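Local coordinates for protein ribokinase (Staphylococcus aureus, PDB 3RY7) that catalyses the magnesium-dependent transfer of a phosphate from ATP to O-5 of ribose, giving ribose 5-phosphate, at residues Leu141-Ile145 and Pro146-Ser150; Lys170-Pro173 and Asn174-Ser178. One frame throughout, in Å; residues are numbered along the deposited sequence.

Contact 1 (Leu141-Ile145 and Pro146-Ser150); sequences LEVPI and PAIIS
The carbonyl oxygen of P144, the N-cap residue of a helix, takes two backbone donors from the first turn. The N-H of I148 lies in the carbonyl plane, with I148 N 3.2 Å from P144 O; the N-H of A147 reaches the same oxygen in a weak, strongly bent bond. In the next bond along, I149 N meets I145 O at 2.8 Å and is nearly straight (171°). P146 suits the first turn because its ring nitrogen has no hydrogen to offer, and none is needed there.

Around this frame the aliphatic side chains pack along the helix start. I148 holds CG1 beside its backbone N (chi1 -61°), which sends CG1 back to V143 CG1 at 3.8 Å and CD1 on to L141 CD2, the L141 and I148 side chains crossing at about a right angle. I145 CG2 touches I149 CD1 at 3.7 Å, one turn along the helix. E142, which probably binds the substrate, points away from the helix, and its OE1 bonds S10 OG and K42 N. Residues 141-145 lead from strand 136-140 into helix 145-157, whose A147 and S150 pack on helix 121-125 while I148 and I149 lean on helix 174-177.

Contact 2 (Lys170-Pro173 and Asn174-Ser178); sequences KALP and NELLS
A water molecule bridges L172 and N174 across the start of the short helix 174-177, donating to L172 O at 2.8 Å and to N174 OD1 at 3.1 Å. An asparagine suits this exposed place, since its amide oxygen can accept from the water while CG stays beside its own backbone N (chi1 -61°).

P173, at the N-cap position, has its carbonyl take the first helical bond, with L177 N 3.0 Å from P173 O, and a second from L176 N at 2.9 Å. The two donors use the oxygen differently. L177 N lies in the carbonyl plane, and its hydrogen points almost straight at the oxygen (170°), as in a regular helical turn. L176 N sits well above that plane, 52° out of it and off the lone-pair direction, and its bond is also less straight. At the far end N174 O accepts S178 N at 2.9 Å, and S178 OG adds a weak bond to the same oxygen. A serine there can supply both donors to one carbonyl.

The apolar side chains close over the inner face. L177 brings CD2 against L172 CD1 at 3.6 Å, the two side chains crossing at about a right angle, while its CG rests near P173 O. L176 CB lies by the ring of P173, and L176 CD2 comes loosely toward L172 CD2; L172 also packs on L164 of strand 161-165.

The chemistry is therefore divided. The polar bonds here are main-chain bonds, one water bridge through N174 OD1 and a weak bond from S178 OG, whereas the leucine side chains pack apolar against apolar. No charged side chain bonds between the two segments, and a proline at the N-cap position has no polar side-chain atom to offer the first-turn N-H groups, so the grip on P173 O comes from main-chain bonds.

In the fold
Strand 136-140 leads into contact 1, where residues 141-145 turn into helix 145-157; the chain then returns through strand 161-165 before contact 2 brings residues 170-173 to helix 174-177. The contacts lie in series, neither nested nor crossed, and each closes a local turn at a helix start after a neighbouring parallel strand of the large sheet. The centres of contact 1 and contact 2 lie about 10 Å apart, and the two touch directly. K170 NZ probably hydrogen-bonds L141 O, L141 packs on L172, and I149 meets E175. The two strand-to-helix passages are thereby tied together, with E142, a probable substrate ligand, in the first.

Contact 1 (Leu141-Ile145 and Pro146-Ser150)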
# COMPACT_ATOMS: atom_id res chain seq x y z
N LEU A 141 0.44 -19.55 19.35
CA LEU A 141 -0.64 -20.10 20.16
C LEU A 141 -2.05 -19.95 19.54
O LEU A 141 -3.03 -19.98 20.27
CB LEU A 141 -0.59 -19.51 21.57
CG LEU A 141 0.70 -19.74 22.35
CD1 LEU A 141 0.66 -19.10 23.74
CD2 LEU A 141 0.96 -21.24 22.48
N GLU A 142 -2.15 -19.78 18.22
CA GLU A 142 -3.46 -19.83 17.55
C GLU A 142 -3.79 -21.26 17.11
O GLU A 142 -4.71 -21.51 16.33
CB GLU A 142 -3.52 -18.84 16.38
CG GLU A 142 -3.39 -17.38 16.87
CD GLU A 142 -3.68 -16.33 15.79
OE1 GLU A 142 -3.44 -16.60 14.59
OE2 GLU A 142 -4.13 -15.24 16.17
N VAL A 143 -3.02 -22.20 17.67
CA VAL A 143 -3.19 -23.62 17.43
C VAL A 143 -3.08 -24.29 18.83
O VAL A 143 -2.56 -23.68 19.77
CB VAL A 143 -2.11 -24.07 16.41
CG1 VAL A 143 -1.26 -25.18 16.93
CG2 VAL A 143 -2.70 -24.37 15.03
N PRO A 144 -3.62 -25.52 19.00
CA PRO A 144 -3.71 -25.99 20.39
C PRO A 144 -2.35 -26.43 20.96
O PRO A 144 -1.49 -26.95 20.26
CB PRO A 144 -4.67 -27.18 20.31
CG PRO A 144 -5.37 -27.04 18.97
CD PRO A 144 -4.36 -26.39 18.07
N ILE A 145 -2.18 -26.18 22.24
CA ILE A 145 -0.96 -26.54 22.95
C ILE A 145 -0.52 -28.02 22.77
O ILE A 145 0.65 -28.27 22.48
CB ILE A 145 -1.04 -26.12 24.43
CG1 ILE A 145 -0.81 -24.60 24.52
CG2 ILE A 145 -0.03 -26.90 25.30
CD1 ILE A 145 -1.28 -23.99 25.82
N PRO A 146 -1.46 -28.99 22.90
CA PRO A 146 -1.05 -30.39 22.70
C PRO A 146 -0.49 -30.65 21.29
O PRO A 146 0.41 -31.47 21.13
CB PRO A 146 -2.33 -31.20 22.96
CG PRO A 146 -3.20 -30.30 23.80
CD PRO A 146 -2.87 -28.88 23.31
N ALA A 147 -0.99 -29.95 20.28
CA ALA A 147 -0.39 -30.08 18.96
C ALA A 147 1.05 -29.53 18.94
O ALA A 147 1.93 -30.10 18.30
CB ALA A 147 -1.23 -29.37 17.89
N ILE A 148 1.25 -28.40 19.62
CA ILE A 148 2.57 -27.78 19.64
C ILE A 148 3.56 -28.68 20.42
O ILE A 148 4.69 -28.90 19.98
CB ILE A 148 2.54 -26.36 20.24
CG1 ILE A 148 1.63 -25.42 19.42
CG2 ILE A 148 3.97 -25.78 20.30
CD1 ILE A 148 1.37 -24.11 20.10
N ILE A 149 3.13 -29.20 21.56
CA ILE A 149 3.96 -30.12 22.35
C ILE A 149 4.43 -31.29 21.49
O ILE A 149 5.62 -31.66 21.48
CB ILE A 149 3.20 -30.63 23.58
CG1 ILE A 149 3.06 -29.52 24.62
CG2 ILE A 149 3.93 -31.82 24.20
CD1 ILE A 149 2.14 -29.89 25.78
N SER A 150 3.52 -31.85 20.71
CA SER A 150 3.87 -33.02 19.92
C SER A 150 4.88 -32.70 18.81
O SER A 150 5.79 -33.50 18.53
CB SER A 150 2.60 -33.69 19.38
OG SER A 150 2.68 -33.84 17.98

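Contact 2 (Lys170-Pro173 and Asn174-Ser178)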
# COMPACT_ATOMS: atom_id res chain seq x y z
N LYS A 170 -1.08 -16.72 26.82
CA LYS A 170 -1.81 -17.67 27.64
C LYS A 170 -0.84 -18.50 28.47
O LYS A 170 0.36 -18.54 28.18
CB LYS A 170 -2.76 -18.53 26.80
CG LYS A 170 -2.14 -19.24 25.63
CD LYS A 170 -3.17 -20.07 24.85
CE LYS A 170 -3.96 -19.23 23.85
NZ LYS A 170 -4.73 -20.07 22.88
N ALA A 171 -1.34 -19.12 29.53
CA ALA A 171 -0.51 -19.92 30.41
C ALA A 171 -0.05 -21.19 29.69
O ALA A 171 -0.83 -21.81 28.96
CB ALA A 171 -1.26 -20.27 31.68
N LEU A 172 1.21 -21.56 29.88
CA LEU A 172 1.76 -22.76 29.27
C LEU A 172 2.09 -23.80 30.34
O LEU A 172 2.51 -23.46 31.44
CB LEU A 172 3.01 -22.41 28.48
CG LEU A 172 2.92 -21.17 27.58
CD1 LEU A 172 4.24 -20.93 26.90
CD2 LEU A 172 1.80 -21.32 26.55
N PRO A 173 1.88 -25.09 30.03
CA PRO A 173 2.29 -26.17 30.93
C PRO A 173 3.78 -26.48 30.79
O PRO A 173 4.38 -26.21 29.75
CB PRO A 173 1.47 -27.36 30.44
CG PRO A 173 1.31 -27.11 28.97
CD PRO A 173 1.20 -25.61 28.83
N ASN A 174 4.37 -27.05 31.85
CA ASN A 174 5.79 -27.36 31.85
C ASN A 174 6.13 -28.32 30.73
O ASN A 174 7.22 -28.24 30.14
CB ASN A 174 6.20 -27.96 33.20
CG ASN A 174 5.97 -27.00 34.35
OD1 ASN A 174 5.92 -25.79 34.15
ND2 ASN A 174 5.82 -27.54 35.56
N GLU A 175 5.19 -29.21 30.42
CA GLU A 175 5.36 -30.15 29.33
C GLU A 175 5.75 -29.44 28.02
O GLU A 175 6.46 -30.00 27.18
CB GLU A 175 4.08 -30.97 29.15
CG GLU A 175 4.20 -32.16 28.22
CD GLU A 175 2.89 -32.96 28.14
OE1 GLU A 175 2.49 -33.36 27.02
OE2 GLU A 175 2.26 -33.17 29.21
N LEU A 176 5.31 -28.19 27.86
CA LEU A 176 5.66 -27.41 26.68
C LEU A 176 6.88 -26.54 26.95
O LEU A 176 7.79 -26.46 26.14
CB LEU A 176 4.48 -26.53 26.20
CG LEU A 176 4.83 -25.58 25.04
CD1 LEU A 176 5.42 -26.32 23.85
CD2 LEU A 176 3.64 -24.75 24.59
N LEU A 177 6.86 -25.87 28.10
CA LEU A 177 7.93 -24.93 28.44
C LEU A 177 9.28 -25.59 28.30
O LEU A 177 10.24 -24.98 27.84
CB LEU A 177 7.75 -24.39 29.85
CG LEU A 177 6.55 -23.45 29.96
CD1 LEU A 177 6.26 -23.10 31.42
CD2 LEU A 177 6.79 -22.21 29.11
N SER A 178 9.33 -26.87 28.68
CA SER A 178 10.60 -27.59 28.73
C SER A 178 11.05 -28.07 27.36
O SER A 178 12.10 -28.70 27.24
CB SER A 178 10.47 -28.79 29.66
OG SER A 178 9.73 -29.82 29.02
O HOH W 1 3.40 -23.98 34.01